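Local coordinates for farnesyltransferase, putative (Trypanosoma cruzi, PDB 3WCA), which probably catalyses the magnesium-dependent, NAD(P)H-requiring condensation of two farnesyl diphosphate molecules to squalene, the first committed step toward lanosterol, at residues A246-N251 / F295-F301; T203-R207 / T290-V294; G180-L186 / S270-V276. The protein carries 1 engineered substitution. One frame throughout, in Å; residues are numbered along the deposited sequence.

Contact 1. Residues A246-N251 / F295-F301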
loop_
_atom_site.group_PDB
_atom_site.type_symbol
_atom_site.label_atom_id
_atom_site.label_comp_id
_atom_site.label_asym_id
_atom_site.label_seq_id
_atom_site.Cartn_x
_atom_site.Cartn_y
_atom_site.Cartn_z
ATOM N N ALA A 246 -13.422 -16.576 12.469
ATOM C CA ALA A 246 -12.666 -15.964 11.377
ATOM C C ALA A 246 -13.256 -14.575 11.098
ATOM O O ALA A 246 -12.528 -13.580 11.027
ATOM C CB ALA A 246 -12.728 -16.846 10.120
ATOM N N VAL A 247 -14.580 -14.517 10.981
ATOM C CA VAL A 247 -15.268 -13.261 10.718
ATOM C C VAL A 247 -15.065 -12.228 11.820
ATOM O O VAL A 247 -14.884 -11.051 11.520
ATOM C CB VAL A 247 -16.773 -13.509 10.467
ATOM C CG1 VAL A 247 -17.564 -12.212 10.550
ATOM C CG2 VAL A 247 -16.945 -14.110 9.092
ATOM N N GLU A 248 -15.080 -12.653 13.084
ATOM C CA GLU A 248 -14.879 -11.720 14.192
ATOM C C GLU A 248 -13.461 -11.157 14.159
ATOM O O GLU A 248 -13.230 -10.000 14.507
ATOM C CB GLU A 248 -15.120 -12.412 15.544
ATOM C CG GLU A 248 -16.589 -12.748 15.822
ATOM C CD GLU A 248 -16.827 -13.372 17.200
ATOM O OE1 GLU A 248 -18.010 -13.623 17.523
ATOM O OE2 GLU A 248 -15.852 -13.614 17.951
ATOM N N CYS A 249 -12.509 -11.986 13.758
ATOM C CA CYS A 249 -11.126 -11.544 13.682
ATOM C C CYS A 249 -10.988 -10.627 12.452
ATOM O O CYS A 249 -10.329 -9.595 12.512
ATOM C CB CYS A 249 -10.197 -12.746 13.568
ATOM S SG CYS A 249 -8.471 -12.284 13.404
ATOM N N LEU A 250 -11.616 -11.018 11.344
ATOM C CA LEU A 250 -11.613 -10.209 10.128
ATOM C C LEU A 250 -12.154 -8.832 10.491
ATOM O O LEU A 250 -11.592 -7.806 10.089
ATOM C CB LEU A 250 -12.511 -10.833 9.058
ATOM C CG LEU A 250 -13.028 -9.909 7.935
ATOM C CD1 LEU A 250 -11.848 -9.300 7.188
ATOM C CD2 LEU A 250 -13.917 -10.703 6.960
ATOM N N ASN A 251 -13.232 -8.803 11.273
ATOM C CA ASN A 251 -13.817 -7.523 11.664
ATOM C C ASN A 251 -12.903 -6.699 12.557
ATOM O O ASN A 251 -12.923 -5.472 12.505
ATOM C CB ASN A 251 -15.178 -7.731 12.339
ATOM C CG ASN A 251 -16.233 -8.178 11.359
ATOM O OD1 ASN A 251 -16.048 -8.047 10.144
ATOM N ND2 ASN A 251 -17.345 -8.709 11.867
ATOM N N PHE A 295 -15.504 -6.183 4.958
ATOM C CA PHE A 295 -16.006 -6.153 6.314
ATOM C C PHE A 295 -17.169 -7.122 6.535
ATOM O O PHE A 295 -18.118 -7.138 5.768
ATOM C CB PHE A 295 -16.454 -4.738 6.678
ATOM C CG PHE A 295 -17.049 -4.630 8.054
ATOM C CD1 PHE A 295 -16.304 -4.968 9.179
ATOM C CD2 PHE A 295 -18.360 -4.190 8.226
ATOM C CE1 PHE A 295 -16.858 -4.870 10.464
ATOM C CE2 PHE A 295 -18.927 -4.087 9.498
ATOM C CZ PHE A 295 -18.173 -4.429 10.625
ATOM N N ASN A 296 -17.076 -7.920 7.596
ATOM C CA ASN A 296 -18.123 -8.864 7.958
ATOM C C ASN A 296 -18.484 -9.772 6.785
ATOM O O ASN A 296 -19.615 -10.230 6.685
ATOM C CB ASN A 296 -19.359 -8.080 8.428
ATOM C CG ASN A 296 -20.219 -8.860 9.421
ATOM O OD1 ASN A 296 -19.723 -9.682 10.174
ATOM N ND2 ASN A 296 -21.514 -8.581 9.431
ATOM N N ASN A 297 -17.513 -10.041 5.913
ATOM C CA ASN A 297 -17.740 -10.879 4.732
ATOM C C ASN A 297 -16.954 -12.171 4.836
ATOM O O ASN A 297 -15.738 -12.168 4.679
ATOM C CB ASN A 297 -17.308 -10.127 3.463
ATOM C CG ASN A 297 -17.652 -10.881 2.183
ATOM O OD1 ASN A 297 -18.054 -12.047 2.218
ATOM N ND2 ASN A 297 -17.487 -10.213 1.040
ATOM N N LYS A 298 -17.638 -13.286 5.071
ATOM C CA LYS A 298 -16.923 -14.546 5.218
ATOM C C LYS A 298 -16.310 -15.095 3.927
ATOM O O LYS A 298 -15.523 -16.042 3.959
ATOM C CB LYS A 298 -17.827 -15.594 5.900
ATOM C CG LYS A 298 -18.483 -16.600 4.999
ATOM C CD LYS A 298 -19.721 -16.051 4.339
ATOM C CE LYS A 298 -20.464 -17.171 3.629
ATOM N NZ LYS A 298 -20.841 -18.250 4.580
ATOM N N ASP A 299 -16.646 -14.484 2.799
ATOM C CA ASP A 299 -16.105 -14.913 1.513
ATOM C C ASP A 299 -14.617 -14.623 1.467
ATOM O O ASP A 299 -13.875 -15.228 0.702
ATOM C CB ASP A 299 -16.792 -14.181 0.352
ATOM C CG ASP A 299 -18.225 -14.642 0.130
ATOM O OD1 ASP A 299 -18.543 -15.780 0.524
ATOM O OD2 ASP A 299 -19.026 -13.875 -0.457
ATOM N N VAL A 300 -14.190 -13.678 2.292
ATOM C CA VAL A 300 -12.788 -13.295 2.373
ATOM C C VAL A 300 -11.889 -14.500 2.672
ATOM O O VAL A 300 -10.713 -14.517 2.308
ATOM C CB VAL A 300 -12.595 -12.221 3.490
ATOM C CG1 VAL A 300 -11.125 -12.032 3.811
ATOM C CG2 VAL A 300 -13.226 -10.896 3.047
ATOM N N PHE A 301 -12.447 -15.523 3.312
ATOM C CA PHE A 301 -11.639 -16.672 3.675
ATOM C C PHE A 301 -11.544 -17.802 2.664
ATOM O O PHE A 301 -11.014 -18.867 2.975
ATOM C CB PHE A 301 -12.079 -17.180 5.047
ATOM C CG PHE A 301 -11.833 -16.183 6.150
ATOM C CD1 PHE A 301 -10.546 -15.923 6.590
ATOM C CD2 PHE A 301 -12.883 -15.449 6.695
ATOM C CE1 PHE A 301 -10.309 -14.940 7.557
ATOM C CE2 PHE A 301 -12.650 -14.465 7.661
ATOM C CZ PHE A 301 -11.363 -14.212 8.087
#
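In the all-helical squalene/phytoene synthase fold, helix 243-258 meets the turn that leaves helix 274-294, through N251 with N296 at one end and A246 with F301 at the other. F295 is the first residue to abandon helical angles, N296 follows with positive phi, and 298-301 then form a short 3-10 turn. The side-chain amide of N251 binds N296 at two points. Its ND2 donates to N296 OD1 at 3.1 Å, and the bond is almost straight (174°). That acceptor lies in the amide plane of N251, whereas the donor stands well above the carbonyl plane of N296. The second bond, from N296 N to N251 OD1 at 2.8 Å, is bent and weak, yet with the first it fixes which way round the N251 amide sits. N251 OD1 also approaches the F295 ring obliquely, 3.2 Å from CD1. The other end of the N296 amide is held too, since its ND2 donates to R339 O.

Between these ends aliphatic side chains fill the middle, some methyls resting on polar oxygens and others on carbon. V247 splits its branches: CG1 rests near N296 OD1, and CG2 lies 3.6 Å from K298 CB, while the lysine chain leads away to a salt bridge with E243. L250 CD2 reaches the backbone, 3.3 Å from N297 O, and also touches V300 CG2. The F301 ring, carried with CG anti to its carbonyl carbon (chi1 -64°), turns one face to A246. A246 CB stands 3.6 Å from the centroid of the F301 ring and 19° off its normal, a CH-pi contact. F301 CZ comes 3.2 Å from A246 O, the same carbonyl oxygen that accepts the helical bond from L250 N.

Contact 2. Residues T203-R207 / T290-V294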
loop_
_atom_site.group_PDB
_atom_site.type_symbol
_atom_site.label_atom_id
_atom_site.label_comp_id
_atom_site.label_asym_id
_atom_site.label_seq_id
_atom_site.Cartn_x
_atom_site.Cartn_y
_atom_site.Cartn_z
ATOM N N THR A 203 -5.549 -2.595 4.023
ATOM C CA THR A 203 -6.733 -3.059 3.313
ATOM C C THR A 203 -6.325 -4.207 2.398
ATOM O O THR A 203 -7.058 -5.179 2.257
ATOM C CB THR A 203 -7.391 -1.931 2.501
ATOM O OG1 THR A 203 -7.757 -0.867 3.390
ATOM C CG2 THR A 203 -8.658 -2.430 1.816
ATOM N N ASN A 204 -5.140 -4.124 1.803
ATOM C CA ASN A 204 -4.723 -5.212 0.938
ATOM C C ASN A 204 -4.396 -6.451 1.760
ATOM O O ASN A 204 -4.761 -7.550 1.382
ATOM C CB ASN A 204 -3.521 -4.814 0.080
ATOM C CG ASN A 204 -3.873 -3.767 -0.977
ATOM O OD1 ASN A 204 -5.045 -3.545 -1.291
ATOM N ND2 ASN A 204 -2.856 -3.128 -1.533
ATOM N N ILE A 205 -3.706 -6.277 2.885
ATOM C CA ILE A 205 -3.357 -7.418 3.733
ATOM C C ILE A 205 -4.629 -8.141 4.196
ATOM O O ILE A 205 -4.676 -9.381 4.258
ATOM C CB ILE A 205 -2.505 -6.958 4.957
ATOM C CG1 ILE A 205 -1.043 -6.801 4.524
ATOM C CG2 ILE A 205 -2.606 -7.977 6.105
ATOM C CD1 ILE A 205 -0.130 -6.183 5.588
ATOM N N ILE A 206 -5.664 -7.362 4.502
ATOM C CA ILE A 206 -6.933 -7.922 4.930
ATOM C C ILE A 206 -7.602 -8.675 3.777
ATOM O O ILE A 206 -8.035 -9.822 3.948
ATOM C CB ILE A 206 -7.895 -6.823 5.420
ATOM C CG1 ILE A 206 -7.374 -6.220 6.722
ATOM C CG2 ILE A 206 -9.293 -7.395 5.608
ATOM C CD1 ILE A 206 -8.198 -5.046 7.234
ATOM N N ARG A 207 -7.681 -8.031 2.614
ATOM C CA ARG A 207 -8.313 -8.628 1.435
ATOM C C ARG A 207 -7.606 -9.881 0.937
ATOM O O ARG A 207 -8.264 -10.828 0.500
ATOM C CB ARG A 207 -8.371 -7.623 0.263
ATOM C CG ARG A 207 -8.983 -8.210 -1.045
ATOM C CD ARG A 207 -8.485 -7.490 -2.325
ATOM N NE ARG A 207 -7.024 -7.512 -2.425
ATOM C CZ ARG A 207 -6.304 -6.656 -3.153
ATOM N NH1 ARG A 207 -6.918 -5.708 -3.857
ATOM N NH2 ARG A 207 -4.969 -6.722 -3.152
ATOM N N THR A 290 -12.990 -1.343 -1.039
ATOM C CA THR A 290 -12.623 -2.728 -0.773
ATOM C C THR A 290 -12.911 -3.064 0.699
ATOM O O THR A 290 -13.505 -4.098 1.012
ATOM C CB THR A 290 -11.137 -2.958 -1.033
ATOM O OG1 THR A 290 -10.861 -2.732 -2.414
ATOM C CG2 THR A 290 -10.733 -4.375 -0.672
ATOM N N LEU A 291 -12.490 -2.172 1.590
ATOM C CA LEU A 291 -12.681 -2.353 3.013
ATOM C C LEU A 291 -14.162 -2.500 3.374
ATOM O O LEU A 291 -14.514 -3.303 4.240
ATOM C CB LEU A 291 -12.082 -1.170 3.780
ATOM C CG LEU A 291 -11.934 -1.421 5.284
ATOM C CD1 LEU A 291 -10.816 -2.463 5.510
ATOM C CD2 LEU A 291 -11.637 -0.112 6.007
ATOM N N SER A 292 -15.025 -1.728 2.719
ATOM C CA SER A 292 -16.458 -1.814 3.002
ATOM C C SER A 292 -17.006 -3.155 2.524
ATOM O O SER A 292 -17.972 -3.671 3.075
ATOM C CB SER A 292 -17.215 -0.679 2.314
ATOM O OG SER A 292 -17.292 -0.883 0.920
ATOM N N LEU A 293 -16.375 -3.719 1.501
ATOM C CA LEU A 293 -16.793 -4.999 0.946
ATOM C C LEU A 293 -16.277 -6.198 1.742
ATOM O O LEU A 293 -16.978 -7.198 1.869
ATOM C CB LEU A 293 -16.314 -5.129 -0.499
ATOM C CG LEU A 293 -17.345 -4.925 -1.610
ATOM C CD1 LEU A 293 -17.985 -3.550 -1.507
ATOM C CD2 LEU A 293 -16.655 -5.099 -2.956
ATOM N N VAL A 294 -15.059 -6.115 2.272
ATOM C CA VAL A 294 -14.521 -7.242 3.018
ATOM C C VAL A 294 -15.048 -7.310 4.436
ATOM O O VAL A 294 -15.031 -8.369 5.051
ATOM C CB VAL A 294 -12.970 -7.236 3.103
ATOM C CG1 VAL A 294 -12.368 -7.253 1.712
ATOM C CG2 VAL A 294 -12.494 -6.042 3.913
#
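T203 and T290 adopt nearly the same first torsion (chi1 -59° and -63°), which sets each CG2 anti to its backbone N and aims the two methyls at one another. They meet with T203 CG2 3.8 Å from T290 CG2. The same torsions turn the hydroxyls back onto their own helices: T203 OG1 bonds to F199 O, and T290 OG1 to M286 O, so the polar atoms are satisfied without crossing the interface. One turn further on, I206 also holds CG2 anti to its backbone N, and V294 sets its own CG2 between backbone N and carbonyl carbon. This puts I206 CG2 3.9 Å from V294 CG2.

The contact thus joins the C-terminal turns of helices 191-207 and 274-294 within the all-helical synthase fold. Their local axes run broadly in the same direction, 32° apart, and approach to 10.0 Å. No hydrogen bond links the segments. L291 reaches across with its CD1 branch, lying 4.1 Å from I206 CD1 and 4.0 Å from T203 OG1. Helix 243-258 packs against the same residues, with L250 and M253 on I206 and with V254 and L258 on L291.

R207 meets the other helix through its aliphatic part, CB lying 4.1 Å from T290 CG2 and CD close to the same methyl. Beyond that the chain bends at chi3, and the guanidinium lies with N204 OD1 over one face, 3.4 Å above its plane. N204 lines the pocket of the bound farnesyl thiodiphosphate and touches it, while the R207 side chain lies about 4 Å from that ligand and also touches K304 and K306.

Contact 3. Residues G180-L186 / S270-V276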
loop_
_atom_site.group_PDB
_atom_site.type_symbol
_atom_site.label_atom_id
_atom_site.label_comp_id
_atom_site.label_asym_id
_atom_site.label_seq_id
_atom_site.Cartn_x
_atom_site.Cartn_y
_atom_site.Cartn_z
ATOM N N GLY A 180 7.530 21.251 -6.383
ATOM C CA GLY A 180 6.970 22.586 -6.338
ATOM C C GLY A 180 5.450 22.559 -6.422
ATOM O O GLY A 180 4.783 23.522 -6.021
ATOM N N LEU A 181 4.900 21.452 -6.931
ATOM C CA LEU A 181 3.452 21.293 -7.080
ATOM C C LEU A 181 2.686 21.479 -5.775
ATOM O O LEU A 181 1.573 21.995 -5.784
ATOM C CB LEU A 181 3.117 19.922 -7.686
ATOM C CG LEU A 181 3.502 19.706 -9.156
ATOM C CD1 LEU A 181 3.066 18.322 -9.614
ATOM C CD2 LEU A 181 2.845 20.781 -10.018
ATOM N N GLU A 182 3.263 21.049 -4.656
ATOM C CA GLU A 182 2.600 21.223 -3.361
ATOM C C GLU A 182 3.478 22.125 -2.495
ATOM O O GLU A 182 4.670 22.281 -2.756
ATOM C CB GLU A 182 2.395 19.881 -2.644
ATOM C CG GLU A 182 1.436 18.893 -3.318
ATOM C CD GLU A 182 0.014 19.398 -3.440
ATOM O OE1 GLU A 182 -0.455 20.128 -2.548
ATOM O OE2 GLU A 182 -0.656 19.044 -4.431
ATOM N N ASP A 183 2.891 22.708 -1.457
ATOM C CA ASP A 183 3.631 23.603 -0.574
ATOM C C ASP A 183 4.613 22.875 0.349
ATOM O O ASP A 183 4.327 21.784 0.841
ATOM C CB ASP A 183 2.645 24.426 0.254
ATOM C CG ASP A 183 3.337 25.389 1.185
ATOM O OD1 ASP A 183 4.144 26.216 0.697
ATOM O OD2 ASP A 183 3.072 25.316 2.401
ATOM N N VAL A 184 5.765 23.499 0.589
ATOM C CA VAL A 184 6.809 22.927 1.442
ATOM C C VAL A 184 6.299 22.518 2.822
ATOM O O VAL A 184 6.906 21.694 3.504
ATOM C CB VAL A 184 7.978 23.924 1.648
ATOM C CG1 VAL A 184 9.144 23.223 2.350
ATOM C CG2 VAL A 184 8.420 24.506 0.313
ATOM N N ARG A 185 5.184 23.097 3.237
ATOM C CA ARG A 185 4.622 22.782 4.545
ATOM C C ARG A 185 4.164 21.317 4.620
ATOM O O ARG A 185 4.096 20.729 5.698
ATOM C CB ARG A 185 3.436 23.703 4.823
ATOM C CG ARG A 185 3.174 23.993 6.298
ATOM C CD ARG A 185 3.715 25.369 6.726
ATOM N NE ARG A 185 4.999 25.311 7.430
ATOM C CZ ARG A 185 6.187 25.203 6.839
ATOM N NH1 ARG A 185 6.275 25.142 5.519
ATOM N NH2 ARG A 185 7.293 25.153 7.572
ATOM N N LEU A 186 3.867 20.733 3.465
ATOM C CA LEU A 186 3.381 19.363 3.402
ATOM C C LEU A 186 4.324 18.386 4.094
ATOM O O LEU A 186 3.880 17.490 4.810
ATOM C CB LEU A 186 3.169 18.955 1.939
ATOM C CG LEU A 186 2.142 17.849 1.667
ATOM C CD1 LEU A 186 0.752 18.297 2.122
ATOM C CD2 LEU A 186 2.130 17.530 0.184
ATOM N N SER A 270 -5.242 18.475 2.377
ATOM C CA SER A 270 -4.144 19.435 2.433
ATOM C C SER A 270 -3.496 19.612 1.071
ATOM O O SER A 270 -2.635 20.473 0.905
ATOM C CB SER A 270 -3.076 18.992 3.441
ATOM O OG SER A 270 -2.302 17.909 2.944
ATOM N N LEU A 271 -3.905 18.794 0.100
ATOM C CA LEU A 271 -3.356 18.860 -1.257
ATOM C C LEU A 271 -3.998 19.990 -2.074
ATOM O O LEU A 271 -5.209 20.197 -2.006
ATOM C CB LEU A 271 -3.563 17.524 -1.971
ATOM C CG LEU A 271 -2.905 16.274 -1.371
ATOM C CD1 LEU A 271 -3.197 15.099 -2.291
ATOM C CD2 LEU A 271 -1.378 16.465 -1.212
ATOM N N ARG A 272 -3.193 20.709 -2.857
ATOM C CA ARG A 272 -3.717 21.821 -3.651
ATOM C C ARG A 272 -3.664 21.574 -5.154
ATOM O O ARG A 272 -4.463 22.128 -5.902
ATOM C CB ARG A 272 -2.949 23.111 -3.335
ATOM C CG ARG A 272 -1.559 23.155 -3.954
ATOM C CD ARG A 272 -0.775 24.405 -3.547
ATOM N NE ARG A 272 0.571 24.383 -4.114
ATOM C CZ ARG A 272 1.550 25.217 -3.780
ATOM N NH1 ARG A 272 1.344 26.160 -2.870
ATOM N NH2 ARG A 272 2.743 25.101 -4.355
ATOM N N ASP A 273 -2.726 20.744 -5.594
ATOM C CA ASP A 273 -2.584 20.463 -7.013
ATOM C C ASP A 273 -3.515 19.340 -7.459
ATOM O O ASP A 273 -3.547 18.273 -6.850
ATOM C CB ASP A 273 -1.136 20.105 -7.338
ATOM C CG ASP A 273 -0.916 19.909 -8.824
ATOM O OD1 ASP A 273 -1.099 18.772 -9.325
ATOM O OD2 ASP A 273 -0.576 20.905 -9.501
ATOM N N PRO A 274 -4.288 19.572 -8.530
ATOM C CA PRO A 274 -5.231 18.579 -9.058
ATOM C C PRO A 274 -4.651 17.255 -9.538
ATOM O O PRO A 274 -5.290 16.225 -9.386
ATOM C CB PRO A 274 -5.978 19.346 -10.159
ATOM C CG PRO A 274 -5.035 20.473 -10.533
ATOM C CD PRO A 274 -4.458 20.876 -9.200
ATOM N N SER A 275 -3.461 17.271 -10.128
ATOM C CA SER A 275 -2.847 16.022 -10.575
ATOM C C SER A 275 -2.425 15.213 -9.354
ATOM O O SER A 275 -2.705 14.019 -9.267
ATOM C CB SER A 275 -1.610 16.283 -11.445
ATOM O OG SER A 275 -1.974 16.810 -12.708
ATOM N N VAL A 276 -1.743 15.880 -8.425
ATOM C CA VAL A 276 -1.268 15.246 -7.207
ATOM C C VAL A 276 -2.473 14.737 -6.434
ATOM O O VAL A 276 -2.462 13.625 -5.917
ATOM C CB VAL A 276 -0.465 16.239 -6.315
ATOM C CG1 VAL A 276 -0.209 15.618 -4.928
ATOM C CG2 VAL A 276 0.876 16.596 -6.990
HETATM O O HOH W 1 -0.063 21.982 -0.509
#
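Carboxylate bonds lead in tying the loop after helix 154-179 to the N-terminal turn of helix 274-294, at the surface of the helical fold. E182, bent at chi2 (-62°), turns its buried end to that turn and takes two successive backbone N-H groups. Its OE1 accepts from R272 N at 2.8 Å through the syn lone pair. OE2 accepts from D273 N at 2.9 Å, also on the syn side but 27° out of the carboxylate plane. A water bonds to E182 OE1 and D183 N, and weakly to S270 O.

In the guanidinium bonds the roles of side chain and backbone are exchanged. R272, extended from CG to NE, donates from NE to L181 O at 3.1 Å, and NH2 makes a weak bond to G180 O. Both oxygens lie at the guanidinium edge, while the E182-D183 peptide covers one face.

Capping is the task of D273, the N-cap, whose OD1 accepts from V276 N at 3.1 Å and weakly from S275 N.

Apolar contacts flank this network: L181 CD1 lies 3.8 Å from V276 CG2, and L186 CD2 is 3.9 Å from L271 CD2.

Each segment thus offers a charged side chain to the other's backbone, although every N-H donor between them comes from 270-276; with two such donors and a water, E182 is probably stabilised as the carboxylate despite its burial.

In the fold
Contacts 1 and 2 form one continuous buried region, their centres 10 Å apart. L250 of contact 1 reaches both I206 and V294 of contact 2, and V300 packs on V294, so helices 191-207, 243-258 and 274-294 converge there. Contact 3 is a surface contact on the far side of the chain's centre from contact 1, its nearest atoms about 25 Å away. Helix 274-294 spans the difference: contact 3 holds its start, contact 2 its last turn, and contact 1 the segment that follows. Chemistry follows position, with aliphatic packing and no hydrogen bond between helices in contact 2, amide pairing plus an aromatic face in contact 1, and charged side chains gripping loop backbone in contact 3.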